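Local atomic coordinates of ethylbenzene dehydrogenase beta-subunit (Aromatoleum aromaticum, PDB entry 2IVF), a protein that is the iron-sulfur beta-subunit of a dehydrogenase complex and holds several iron-sulfur clusters, in part within a 4Fe-4S dicluster domain. Residues B[212-215]-B[216-219]; B[87-90]-B[91-95]; B[73-77]-B[78-82]; B[60-64]-B[65-69]; B[296-299]-B[300-304]. All coordinates share one frame; numbering follows the deposited sequence.

From the N terminus, contact 4 (60-69) comes first, in the loop after strand 55-59, and closes a turn at Pro65-Tyr68. Contact 3 (73-82) follows as a hairpin that joins strands 75-76 and 79-80. Contact 2 (87-95) turns the chain back in the loop before helix 99-104. Contact 1 (212-219) joins a cluster-binding loop to helix 215-218. Contact 5 (296-304) ends helix 295-302. The five run in series, and none nests in or crosses another. Contacts 2 and 4 touch through Asp90 and Arg66, which form a salt bridge. Contacts 4 and 5 pack through Glu69 and Leu301. Contacts 1 and 4 lie on opposite sides of the chain's centre.

Contact 1. Residues B[212-215]-B[216-219]; sequences ILCY and PRIE. With SF4 (iron/sulfur cluster), chain U.
Cys214 sits at the N-cap of helix 215-218, and its carbonyl O takes the N-H groups of Arg217 (2.8 Å) and Ile218 (3.0 Å). The Ile218 bond is the straighter one, at 167° at the hydrogen; Arg217 N comes from above the carbonyl plane. Glu219 N then bonds to Tyr215 O. The thiolate end of Cys214 leads the other way. With SG set beside its own backbone N (chi1 -73°), it binds an iron of the iron-sulfur cluster, SG to FE4 2.3 Å. Ile212 and Leu213 line the same cluster. Pro216 meets two side chains, both at its CD. This atom lies over one face of the Tyr215 ring, 3.7 Å from the centroid, in a CH-pi contact. Ile212 CD1 meets the same Pro216 CD at 3.7 Å, the two side chains crossing at about a right angle. Arg217 lays its CD against Cys214 CB, and its guanidinium goes on to a salt bridge with Glu107 of the alpha-subunit. Glu219 pairs likewise with Arg69 of that subunit. One cysteine thus serves two roles, sulfur on the metal and carbonyl in the first helical turn, tying cluster to helix start.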
loop_
_atom_site.group_PDB
_atom_site.type_symbol
_atom_site.label_atom_id
_atom_site.label_comp_id
_atom_site.label_asym_id
_atom_site.label_seq_id
_atom_site.Cartn_x
_atom_site.Cartn_y
_atom_site.Cartn_z
ATOM N N ILE B 212 13.423 10.237 19.241
ATOM C CA ILE B 212 13.482 11.445 20.073
ATOM C C ILE B 212 12.093 11.846 20.632
ATOM O O ILE B 212 11.889 12.943 21.147
ATOM C CB ILE B 212 14.144 12.594 19.276
ATOM C CG1 ILE B 212 13.323 12.979 18.029
ATOM C CG2 ILE B 212 15.578 12.149 18.895
ATOM C CD1 ILE B 212 13.726 14.358 17.408
ATOM N N LEU B 213 11.172 10.900 20.586
ATOM C CA LEU B 213 9.759 11.132 20.821
ATOM C C LEU B 213 9.291 12.438 20.165
ATOM O O LEU B 213 8.458 13.145 20.712
ATOM C CB LEU B 213 9.390 11.078 22.302
ATOM C CG LEU B 213 8.266 10.087 22.631
ATOM C CD1 LEU B 213 8.034 10.030 24.142
ATOM C CD2 LEU B 213 6.961 10.391 21.863
ATOM N N CYS B 214 9.782 12.701 18.943
ATOM C CA CYS B 214 9.445 13.929 18.223
ATOM C C CYS B 214 9.449 15.167 19.108
ATOM O O CYS B 214 8.548 15.980 19.006
ATOM C CB CYS B 214 8.062 13.811 17.634
ATOM S SG CYS B 214 7.959 12.724 16.218
ATOM N N TYR B 215 10.444 15.319 19.989
ATOM C CA TYR B 215 10.322 16.375 20.956
ATOM C C TYR B 215 10.150 17.766 20.345
ATOM O O TYR B 215 9.514 18.605 20.980
ATOM C CB TYR B 215 11.458 16.377 22.000
ATOM C CG TYR B 215 12.847 16.670 21.467
ATOM C CD1 TYR B 215 13.271 17.982 21.244
ATOM C CD2 TYR B 215 13.760 15.648 21.225
ATOM C CE1 TYR B 215 14.546 18.261 20.771
ATOM C CE2 TYR B 215 15.072 15.925 20.733
ATOM C CZ TYR B 215 15.444 17.237 20.517
ATOM O OH TYR B 215 16.710 17.559 20.046
ATOM N N PRO B 216 10.748 18.040 19.169
ATOM C CA PRO B 216 10.481 19.352 18.553
ATOM C C PRO B 216 8.968 19.608 18.320
ATOM O O PRO B 216 8.478 20.741 18.404
ATOM C CB PRO B 216 11.208 19.228 17.214
ATOM C CG PRO B 216 12.333 18.317 17.522
ATOM C CD PRO B 216 11.662 17.261 18.308
ATOM N N ARG B 217 8.247 18.542 18.048
ATOM C CA ARG B 217 6.796 18.645 17.814
ATOM C C ARG B 217 6.024 18.691 19.125
ATOM O O ARG B 217 5.192 19.582 19.337
ATOM C CB ARG B 217 6.298 17.445 17.026
ATOM C CG ARG B 217 6.692 17.494 15.577
ATOM C CD ARG B 217 6.461 16.196 14.916
ATOM N NE ARG B 217 5.039 15.730 14.882
ATOM C CZ ARG B 217 4.241 15.728 13.800
ATOM N NH1 ARG B 217 4.658 16.158 12.635
ATOM N NH2 ARG B 217 3.008 15.250 13.869
ATOM N N ILE B 218 6.347 17.758 20.026
ATOM C CA ILE B 218 5.632 17.670 21.274
ATOM C C ILE B 218 5.831 18.936 22.148
ATOM O O ILE B 218 4.925 19.349 22.830
ATOM C CB ILE B 218 5.874 16.325 22.010
ATOM C CG1 ILE B 218 7.148 16.350 22.743
ATOM C CG2 ILE B 218 5.648 15.041 21.101
ATOM C CD1 ILE B 218 6.916 16.913 24.144
ATOM N N GLU B 219 6.992 19.573 22.103
ATOM C CA GLU B 219 7.185 20.811 22.859
ATOM C C GLU B 219 6.360 22.013 22.343
ATOM O O GLU B 219 6.227 23.030 23.033
ATOM C CB GLU B 219 8.661 21.154 22.909
ATOM C CG GLU B 219 9.206 21.632 21.609
ATOM C CD GLU B 219 10.741 21.744 21.646
ATOM O OE1 GLU B 219 11.363 21.346 22.664
ATOM O OE2 GLU B 219 11.281 22.222 20.620
HETATM FE FE1 SF4 U . 9.946 8.435 17.776
HETATM FE FE2 SF4 U . 9.981 8.664 15.159
HETATM FE FE3 SF4 U . 7.663 8.145 16.417
HETATM FE FE4 SF4 U . 8.710 10.615 16.625
HETATM S S1 SF4 U . 7.918 9.632 14.709
HETATM S S2 SF4 U . 7.947 9.352 18.359
HETATM S S3 SF4 U . 10.991 10.145 16.611
HETATM S S4 SF4 U . 9.554 6.769 16.285
#

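Contact 2. Residues B[87-90]-B[91-95]; sequences TLID and SGDDF
Thr87 O is gripped twice by Ser91. The hydroxyl OG donates to it at 2.8 Å and the backbone N at 2.9 Å, from opposite faces of the carbonyl plane. The Ser91 side chain reaches back because OG is placed beside its own backbone N (chi1 -55°). Ser91 N also makes a weak bond to Leu88 O. That same carbonyl takes a sounder bond from Asp93 N, at 2.8 Å. A type I beta turn runs from Ile89 to Gly92, closed by Gly92 N to Ile89 O at 2.8 Å, with the donor well above the carbonyl plane. Thr87, just ahead of the turn, and Asp90, within it, hold each other. Asp90 N donates to Thr87 OG1 at 3.0 Å, which makes an ST motif. Thr87 N returns a bond to Asp90 OD2 at 3.0 Å, meeting the oxygen on its anti side but well out of the carboxylate plane. The two bonds are reciprocal, side chain to backbone each way. On the flank, Ile89 and Asp93 lie side by side, with Ile89 CG1 at 3.6 Å from Asp93 OD2. That carboxylate also bonds to Ser117. Leu88 CD1 packs over the backbone at Asp93. The other oxygen of Asp90 forms a salt bridge with Arg66, and Phe95 O bonds to Arg866 of the alpha-subunit. The whole turn sits in the long loop between strand 79-80 and helix 99-104, beside the loop that follows strand 55-59.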
loop_
_atom_site.group_PDB
_atom_site.type_symbol
_atom_site.label_atom_id
_atom_site.label_comp_id
_atom_site.label_asym_id
_atom_site.label_seq_id
_atom_site.Cartn_x
_atom_site.Cartn_y
_atom_site.Cartn_z
ATOM N N THR B 87 23.986 -5.642 12.807
ATOM C CA THR B 87 24.652 -5.262 11.586
ATOM C C THR B 87 23.712 -4.368 10.785
ATOM O O THR B 87 22.540 -4.185 11.145
ATOM C CB THR B 87 24.975 -6.506 10.772
ATOM O OG1 THR B 87 23.729 -7.161 10.505
ATOM C CG2 THR B 87 25.966 -7.460 11.523
ATOM N N LEU B 88 24.231 -3.788 9.697
ATOM C CA LEU B 88 23.434 -2.985 8.791
ATOM C C LEU B 88 22.268 -3.800 8.246
ATOM O O LEU B 88 21.121 -3.313 8.158
ATOM C CB LEU B 88 24.277 -2.497 7.615
ATOM C CG LEU B 88 23.562 -1.657 6.551
ATOM C CD1 LEU B 88 22.671 -0.643 7.228
ATOM C CD2 LEU B 88 24.576 -0.997 5.596
ATOM N N ILE B 89 22.573 -5.047 7.874
ATOM C CA ILE B 89 21.526 -5.943 7.366
ATOM C C ILE B 89 20.508 -6.226 8.447
ATOM O O ILE B 89 19.311 -6.106 8.188
ATOM C CB ILE B 89 22.088 -7.251 6.753
ATOM C CG1 ILE B 89 22.877 -6.917 5.488
ATOM C CG2 ILE B 89 20.970 -8.249 6.350
ATOM C CD1 ILE B 89 23.810 -8.018 5.101
ATOM N N ASP B 90 20.960 -6.550 9.659
ATOM C CA ASP B 90 20.033 -6.777 10.786
ATOM C C ASP B 90 19.100 -5.571 10.939
ATOM O O ASP B 90 17.918 -5.713 11.282
ATOM C CB ASP B 90 20.765 -6.955 12.121
ATOM C CG ASP B 90 21.530 -8.243 12.241
ATOM O OD1 ASP B 90 21.148 -9.249 11.619
ATOM O OD2 ASP B 90 22.524 -8.249 13.013
ATOM N N SER B 91 19.648 -4.372 10.680
ATOM C CA SER B 91 18.962 -3.131 10.878
ATOM C C SER B 91 18.145 -2.727 9.668
ATOM O O SER B 91 17.695 -1.589 9.552
ATOM C CB SER B 91 19.979 -2.046 11.259
ATOM O OG SER B 91 20.715 -2.479 12.399
ATOM N N GLY B 92 17.983 -3.656 8.738
ATOM C CA GLY B 92 17.062 -3.462 7.623
ATOM C C GLY B 92 17.724 -3.023 6.328
ATOM O O GLY B 92 17.049 -2.901 5.309
ATOM N N ASP B 93 19.032 -2.754 6.383
ATOM C CA ASP B 93 19.828 -2.417 5.209
ATOM C C ASP B 93 19.356 -1.048 4.742
ATOM O O ASP B 93 18.641 -0.371 5.455
ATOM C CB ASP B 93 19.649 -3.464 4.101
ATOM C CG ASP B 93 20.905 -3.636 3.210
ATOM O OD1 ASP B 93 21.402 -2.621 2.650
ATOM O OD2 ASP B 93 21.352 -4.797 3.055
ATOM N N ASP B 94 19.771 -0.663 3.539
ATOM C CA ASP B 94 19.380 0.610 2.933
ATOM C C ASP B 94 19.492 0.324 1.434
ATOM O O ASP B 94 20.471 0.696 0.753
ATOM C CB ASP B 94 20.292 1.739 3.394
ATOM C CG ASP B 94 20.019 3.060 2.679
ATOM O OD1 ASP B 94 18.888 3.288 2.238
ATOM O OD2 ASP B 94 20.969 3.867 2.581
ATOM N N PHE B 95 18.498 -0.408 0.935
ATOM C CA PHE B 95 18.586 -0.975 -0.409
ATOM C C PHE B 95 18.819 0.115 -1.436
ATOM O O PHE B 95 18.169 1.155 -1.404
ATOM C CB PHE B 95 17.315 -1.699 -0.792
ATOM C CG PHE B 95 17.086 -3.001 -0.076
ATOM C CD1 PHE B 95 18.048 -3.592 0.724
ATOM C CD2 PHE B 95 15.865 -3.649 -0.231
ATOM C CE1 PHE B 95 17.799 -4.769 1.361
ATOM C CE2 PHE B 95 15.631 -4.835 0.424
ATOM C CZ PHE B 95 16.597 -5.378 1.199
#

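Contact 3. Residues B[73-77]-B[78-82]; sequences GGFLR and GEPQP
Strands 75-76 and 79-80 form a small beta hairpin at the surface. Leu76 and Glu79 are a hydrogen-bonded antiparallel pair; Leu76 N donates to Glu79 O at 2.7 Å. Further from the turn, Gln81 N bonds to Gly74 O and Gly73 N to Pro82 O, each at 3.0 Å. Phe75 and Pro80 are the non-hydrogen-bonded pair between them. A type I' turn, Leu76 to Glu79, reverses the chain, with Arg77 and Gly78 at its corners and both at positive phi. This is a two-residue hairpin loop of the kind that suits the twist of paired strands. A water accepts from Gly78 N and gives a weak bond to Phe75 O. Phe75 CD1 lies against Pro80 CB at 4.1 Å. The ring also meets an aromatic side chain of another protein chain in the assembly. On the face of Leu76 and Glu79, Gln81 bends at chi2 (-54°) and turns its amide back. NE2 donates almost straight to Glu79 O at 2.7 Å, from the carbonyl face opposite Leu76 N. The same NE2 rests on Leu76 CB at 3.6 Å. Arg77 runs alongside Glu79, and their salt bridge is long, NE to OE2 4.0 Å, with the carboxylate oxygen well out of the guanidinium plane.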
loop_
_atom_site.group_PDB
_atom_site.type_symbol
_atom_site.label_atom_id
_atom_site.label_comp_id
_atom_site.label_asym_id
_atom_site.label_seq_id
_atom_site.Cartn_x
_atom_site.Cartn_y
_atom_site.Cartn_z
ATOM N N GLY B 73 21.355 -7.657 26.240
ATOM C CA GLY B 73 21.116 -6.346 26.825
ATOM C C GLY B 73 20.062 -6.416 27.910
ATOM O O GLY B 73 19.613 -7.497 28.302
ATOM N N GLY B 74 19.673 -5.259 28.413
ATOM C CA GLY B 74 18.655 -5.172 29.449
ATOM C C GLY B 74 19.112 -5.687 30.791
ATOM O O GLY B 74 20.309 -5.832 31.019
ATOM N N PHE B 75 18.144 -6.013 31.663
ATOM C CA PHE B 75 18.430 -6.465 33.018
ATOM C C PHE B 75 17.636 -7.755 33.361
ATOM O O PHE B 75 16.476 -7.867 32.998
ATOM C CB PHE B 75 18.057 -5.394 34.043
ATOM C CG PHE B 75 18.666 -4.039 33.806
ATOM C CD1 PHE B 75 19.936 -3.738 34.280
ATOM C CD2 PHE B 75 17.922 -3.032 33.198
ATOM C CE1 PHE B 75 20.485 -2.488 34.081
ATOM C CE2 PHE B 75 18.448 -1.763 33.021
ATOM C CZ PHE B 75 19.749 -1.492 33.453
ATOM N N LEU B 76 18.268 -8.693 34.085
ATOM C CA LEU B 76 17.638 -9.951 34.581
ATOM C C LEU B 76 17.818 -10.055 36.088
ATOM O O LEU B 76 18.945 -10.080 36.566
ATOM C CB LEU B 76 18.316 -11.166 33.948
ATOM C CG LEU B 76 17.748 -12.558 34.269
ATOM C CD1 LEU B 76 16.961 -13.052 33.055
ATOM C CD2 LEU B 76 18.835 -13.566 34.600
ATOM N N ARG B 77 16.727 -10.116 36.849
ATOM C CA ARG B 77 16.833 -10.037 38.296
ATOM C C ARG B 77 17.491 -8.715 38.633
ATOM O O ARG B 77 18.195 -8.603 39.627
ATOM C CB ARG B 77 17.679 -11.192 38.881
ATOM C CG ARG B 77 17.416 -12.577 38.248
ATOM C CD ARG B 77 18.402 -13.664 38.741
ATOM N NE ARG B 77 18.555 -14.714 37.725
ATOM C CZ ARG B 77 19.072 -15.920 37.948
ATOM N NH1 ARG B 77 19.482 -16.274 39.163
ATOM N NH2 ARG B 77 19.162 -16.791 36.945
ATOM N N GLY B 78 17.288 -7.717 37.780
ATOM C CA GLY B 78 18.020 -6.468 37.905
ATOM C C GLY B 78 19.523 -6.583 37.670
ATOM O O GLY B 78 20.285 -5.709 38.085
ATOM N N GLU B 79 19.946 -7.636 36.974
ATOM C CA GLU B 79 21.345 -7.831 36.602
ATOM C C GLU B 79 21.553 -7.476 35.138
ATOM O O GLU B 79 20.898 -8.059 34.271
ATOM C CB GLU B 79 21.701 -9.288 36.760
ATOM C CG GLU B 79 21.574 -9.761 38.173
ATOM C CD GLU B 79 22.145 -11.136 38.322
ATOM O OE1 GLU B 79 23.257 -11.254 38.887
ATOM O OE2 GLU B 79 21.505 -12.082 37.813
ATOM N N PRO B 80 22.499 -6.564 34.854
ATOM C CA PRO B 80 22.712 -6.194 33.468
ATOM C C PRO B 80 23.234 -7.334 32.634
ATOM O O PRO B 80 24.067 -8.096 33.101
ATOM C CB PRO B 80 23.751 -5.081 33.547
ATOM C CG PRO B 80 24.347 -5.184 34.846
ATOM C CD PRO B 80 23.397 -5.829 35.760
ATOM N N GLN B 81 22.770 -7.429 31.392
ATOM C CA GLN B 81 23.102 -8.565 30.542
ATOM C C GLN B 81 23.925 -8.096 29.356
ATOM O O GLN B 81 23.592 -7.100 28.747
ATOM C CB GLN B 81 21.828 -9.255 30.033
ATOM C CG GLN B 81 20.945 -9.830 31.160
ATOM C CD GLN B 81 21.703 -10.771 32.090
ATOM O OE1 GLN B 81 22.206 -11.802 31.663
ATOM N NE2 GLN B 81 21.781 -10.415 33.365
ATOM N N PRO B 82 24.960 -8.856 28.985
ATOM C CA PRO B 82 25.740 -8.454 27.827
ATOM C C PRO B 82 24.886 -8.557 26.593
ATOM O O PRO B 82 23.876 -9.276 26.576
ATOM C CB PRO B 82 26.895 -9.450 27.804
ATOM C CG PRO B 82 26.354 -10.659 28.499
ATOM C CD PRO B 82 25.416 -10.142 29.541
HETATM O O HOH W 1 15.530 -7.081 35.678
#

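Contact 4. Residues B[60-64]-B[65-69]; sequences PGKGY and PRDYE
The Tyr64 ring has Pro65 CA over one face, while Pro65 CD packs on Tyr64 CD2 at 3.9 Å. The peptide between these two residues is cis, which brings the ring and the proline together. The ring also meets Tyr128 edge-to-face, and Tyr64 OH bonds to Ser91 O and Arg52 N. The second tyrosine ring, Tyr68, carries Glu69 CG over one face and has Pro65 O in plane at its edge. Tyr64 O comes to 3.8 Å from Tyr68 CD1 obliquely. Arg149 adds a cation-pi contact to the Tyr68 ring. Lys62 O closes the loop with one direct bond, from Asp67 N at 2.9 Å. A water lies 2.9 Å from Lys62 O and accepts from Glu69 N. Lys62 and Arg66 lie side by side and point the same way, with Lys62 CD against Arg66 CG at 3.9 Å. One water bridges their ends, accepting from Lys62 NZ (2.6 Å) and Arg66 NH1 (2.9 Å). The like charges stay apart around it. Arg66 also makes a cation-pi contact with Trp126. The Lys62 chain, extended beyond CG, crosses obliquely over Asp67, whose OD1 is 3.5 Å from Lys62 CG. Pro65 to Tyr68 form a type II beta turn, with a weak bond from Tyr68 N to Pro65 O and Asp67 at positive phi. A cis-proline leading into a type II turn shapes this loop between strands 55-59 and 75-76.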
loop_
_atom_site.group_PDB
_atom_site.type_symbol
_atom_site.label_atom_id
_atom_site.label_comp_id
_atom_site.label_asym_id
_atom_site.label_seq_id
_atom_site.Cartn_x
_atom_site.Cartn_y
_atom_site.Cartn_z
ATOM N N PRO B 60 4.207 -13.709 14.486
ATOM C CA PRO B 60 5.618 -14.120 14.654
ATOM C C PRO B 60 6.480 -13.672 13.508
ATOM O O PRO B 60 6.027 -13.671 12.320
ATOM C CB PRO B 60 5.562 -15.654 14.598
ATOM C CG PRO B 60 4.211 -15.991 14.974
ATOM C CD PRO B 60 3.316 -14.837 14.770
ATOM N N GLY B 61 7.719 -13.323 13.836
ATOM C CA GLY B 61 8.702 -12.936 12.831
ATOM C C GLY B 61 10.022 -12.685 13.541
ATOM O O GLY B 61 10.120 -12.872 14.761
ATOM N N LYS B 62 11.022 -12.265 12.786
ATOM C CA LYS B 62 12.353 -11.997 13.357
ATOM C C LYS B 62 12.416 -10.596 14.006
ATOM O O LYS B 62 13.317 -10.313 14.788
ATOM C CB LYS B 62 13.440 -12.174 12.309
ATOM C CG LYS B 62 13.588 -13.640 11.860
ATOM C CD LYS B 62 14.726 -13.836 10.941
ATOM C CE LYS B 62 14.754 -15.239 10.337
ATOM N NZ LYS B 62 15.987 -15.268 9.498
ATOM N N GLY B 63 11.415 -9.765 13.718
ATOM C CA GLY B 63 11.334 -8.440 14.263
ATOM C C GLY B 63 12.369 -7.518 13.657
ATOM O O GLY B 63 12.909 -7.759 12.564
ATOM N N TYR B 64 12.602 -6.426 14.363
ATOM C CA TYR B 64 13.443 -5.367 13.883
ATOM C C TYR B 64 14.190 -4.754 15.051
ATOM O O TYR B 64 13.570 -4.403 16.011
ATOM C CB TYR B 64 12.634 -4.273 13.205
ATOM C CG TYR B 64 13.539 -3.138 12.753
ATOM C CD1 TYR B 64 14.246 -3.232 11.591
ATOM C CD2 TYR B 64 13.775 -2.045 13.561
ATOM C CE1 TYR B 64 15.081 -2.239 11.171
ATOM C CE2 TYR B 64 14.610 -1.038 13.157
ATOM C CZ TYR B 64 15.281 -1.133 11.965
ATOM O OH TYR B 64 16.146 -0.114 11.587
ATOM N N PRO B 65 15.518 -4.656 14.985
ATOM C CA PRO B 65 16.343 -5.309 14.003
ATOM C C PRO B 65 16.131 -6.808 14.079
ATOM O O PRO B 65 15.577 -7.316 15.068
ATOM C CB PRO B 65 17.766 -4.964 14.429
ATOM C CG PRO B 65 17.623 -3.759 15.264
ATOM C CD PRO B 65 16.301 -3.814 15.908
ATOM N N ARG B 66 16.556 -7.482 13.026
ATOM C CA ARG B 66 16.526 -8.925 12.940
ATOM C C ARG B 66 17.025 -9.609 14.215
ATOM O O ARG B 66 18.136 -9.375 14.665
ATOM C CB ARG B 66 17.380 -9.380 11.776
ATOM C CG ARG B 66 17.281 -10.882 11.491
ATOM C CD ARG B 66 17.971 -11.258 10.211
ATOM N NE ARG B 66 19.355 -10.814 10.106
ATOM C CZ ARG B 66 20.178 -11.149 9.112
ATOM N NH1 ARG B 66 19.787 -11.981 8.129
ATOM N NH2 ARG B 66 21.426 -10.703 9.122
ATOM N N ASP B 67 16.173 -10.477 14.750
ATOM C CA ASP B 67 16.456 -11.305 15.878
ATOM C C ASP B 67 16.856 -10.470 17.066
ATOM O O ASP B 67 17.661 -10.904 17.834
ATOM C CB ASP B 67 17.515 -12.364 15.534
ATOM C CG ASP B 67 16.961 -13.472 14.635
ATOM O OD1 ASP B 67 15.744 -13.675 14.632
ATOM O OD2 ASP B 67 17.745 -14.143 13.946
ATOM N N TYR B 68 16.280 -9.283 17.227
ATOM C CA TYR B 68 16.628 -8.409 18.385
ATOM C C TYR B 68 16.442 -9.111 19.740
ATOM O O TYR B 68 17.132 -8.818 20.751
ATOM C CB TYR B 68 15.800 -7.122 18.337
ATOM C CG TYR B 68 14.409 -7.170 18.952
ATOM C CD1 TYR B 68 13.294 -7.530 18.213
ATOM C CD2 TYR B 68 14.220 -6.856 20.295
ATOM C CE1 TYR B 68 12.028 -7.560 18.774
ATOM C CE2 TYR B 68 12.986 -6.879 20.871
ATOM C CZ TYR B 68 11.875 -7.223 20.113
ATOM O OH TYR B 68 10.668 -7.228 20.729
ATOM N N GLU B 69 15.488 -10.039 19.763
ATOM C CA GLU B 69 15.138 -10.805 20.983
ATOM C C GLU B 69 16.188 -11.810 21.323
ATOM O O GLU B 69 16.132 -12.423 22.402
ATOM C CB GLU B 69 13.752 -11.501 20.813
ATOM C CG GLU B 69 12.639 -10.548 20.633
ATOM C CD GLU B 69 11.327 -11.167 20.120
ATOM O OE1 GLU B 69 11.385 -11.855 19.106
ATOM O OE2 GLU B 69 10.239 -10.935 20.724
HETATM O O HOH W 2 10.470 -10.873 16.605
HETATM O O HOH W 3 13.576 -11.065 17.541
HETATM O O HOH W 4 17.716 -13.950 8.014
#

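Contact 5. Residues B[296-299]-B[300-304]; sequences DVLE and GLFGP
This is a local contact along the last turns of helix 295-302, where the helix gives way to a loop at Gly303. The i to i+4 bonds are Gly300 N to Asp296 O (2.9 Å), Phe302 N to Leu298 O (2.8 Å) and Gly303 N to Glu299 O (2.9 Å). The Phe302 bond runs nearly along the C=O axis, while the last comes from above the carbonyl plane as the helix ends. Between them, Leu301 N makes weak bonds to both Val297 O and Leu298 O, so the helix is less regular there. Gly303 then leaves helical geometry with positive phi (89°). The Phe302 ring has Leu301 CB over the centre of one face, 3.6 Å above its plane. Leu298 CD2 comes to 4.4 Å from Phe302 CE2, one turn apart on the helix. Outside the helix, Phe302 meets the Tyr272 ring, and Leu298 and Leu301 pack on Phe145. Val297 and Leu301 touch Tyr59. This side of the helix rests on strands 55-59 and 141-149. Glu299 is on a different side. Its chain is extended beyond CG, and its CG lies 3.6 Å from Gly303 O. At its end, one water donates to Glu299 OE2, at a short 2.5 Å, and to Pro304 O at 2.8 Å.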
loop_
_atom_site.group_PDB
_atom_site.type_symbol
_atom_site.label_atom_id
_atom_site.label_comp_id
_atom_site.label_asym_id
_atom_site.label_seq_id
_atom_site.Cartn_x
_atom_site.Cartn_y
_atom_site.Cartn_z
ATOM N N ASP B 296 0.412 -18.622 24.924
ATOM C CA ASP B 296 1.774 -18.564 25.417
ATOM C C ASP B 296 2.656 -17.709 24.530
ATOM O O ASP B 296 3.586 -17.093 25.018
ATOM C CB ASP B 296 2.378 -19.964 25.680
ATOM C CG ASP B 296 2.402 -20.856 24.445
ATOM O OD1 ASP B 296 1.705 -20.579 23.467
ATOM O OD2 ASP B 296 3.113 -21.888 24.467
ATOM N N VAL B 297 2.317 -17.609 23.248
ATOM C CA VAL B 297 2.989 -16.706 22.335
ATOM C C VAL B 297 2.771 -15.257 22.728
ATOM O O VAL B 297 3.728 -14.508 22.875
ATOM C CB VAL B 297 2.527 -16.961 20.852
ATOM C CG1 VAL B 297 3.079 -15.898 19.894
ATOM C CG2 VAL B 297 3.012 -18.355 20.419
ATOM N N LEU B 298 1.525 -14.888 23.014
ATOM C CA LEU B 298 1.220 -13.529 23.403
ATOM C C LEU B 298 1.806 -13.237 24.786
ATOM O O LEU B 298 2.288 -12.136 25.012
ATOM C CB LEU B 298 -0.279 -13.225 23.391
ATOM C CG LEU B 298 -0.936 -13.269 22.034
ATOM C CD1 LEU B 298 -2.421 -12.897 22.110
ATOM C CD2 LEU B 298 -0.219 -12.301 21.127
ATOM N N GLU B 299 1.794 -14.222 25.664
ATOM C CA GLU B 299 2.420 -14.089 26.980
ATOM C C GLU B 299 3.926 -13.865 26.857
ATOM O O GLU B 299 4.517 -13.176 27.690
ATOM C CB GLU B 299 2.200 -15.323 27.865
ATOM C CG GLU B 299 0.783 -15.469 28.367
ATOM C CD GLU B 299 0.559 -16.716 29.166
ATOM O OE1 GLU B 299 1.366 -17.648 29.049
ATOM O OE2 GLU B 299 -0.442 -16.758 29.911
ATOM N N GLY B 300 4.544 -14.434 25.832
ATOM C CA GLY B 300 5.955 -14.253 25.639
ATOM C C GLY B 300 6.300 -12.796 25.395
ATOM O O GLY B 300 7.371 -12.327 25.830
ATOM N N LEU B 301 5.394 -12.082 24.721
ATOM C CA LEU B 301 5.575 -10.693 24.393
ATOM C C LEU B 301 5.049 -9.751 25.456
ATOM O O LEU B 301 5.681 -8.756 25.763
ATOM C CB LEU B 301 4.837 -10.374 23.113
ATOM C CG LEU B 301 5.389 -11.021 21.849
ATOM C CD1 LEU B 301 4.650 -10.485 20.679
ATOM C CD2 LEU B 301 6.933 -10.809 21.761
ATOM N N PHE B 302 3.888 -10.044 26.011
ATOM C CA PHE B 302 3.183 -9.052 26.827
ATOM C C PHE B 302 2.924 -9.462 28.249
ATOM O O PHE B 302 2.287 -8.711 28.999
ATOM C CB PHE B 302 1.873 -8.673 26.139
ATOM C CG PHE B 302 2.065 -8.214 24.744
ATOM C CD1 PHE B 302 2.861 -7.128 24.475
ATOM C CD2 PHE B 302 1.494 -8.914 23.676
ATOM C CE1 PHE B 302 3.065 -6.725 23.177
ATOM C CE2 PHE B 302 1.692 -8.523 22.403
ATOM C CZ PHE B 302 2.485 -7.407 22.145
ATOM N N GLY B 303 3.437 -10.620 28.643
ATOM C CA GLY B 303 3.396 -11.068 30.009
ATOM C C GLY B 303 2.173 -11.864 30.407
ATOM O O GLY B 303 1.274 -12.096 29.590
ATOM N N PRO B 304 2.099 -12.228 31.692
ATOM C CA PRO B 304 1.077 -13.109 32.244
ATOM C C PRO B 304 -0.315 -12.494 32.314
ATOM O O PRO B 304 -1.258 -13.210 32.572
ATOM C CB PRO B 304 1.551 -13.341 33.685
ATOM C CG PRO B 304 2.308 -12.089 34.020
ATOM C CD PRO B 304 3.033 -11.764 32.745
HETATM O O HOH W 5 -1.965 -14.807 30.327
#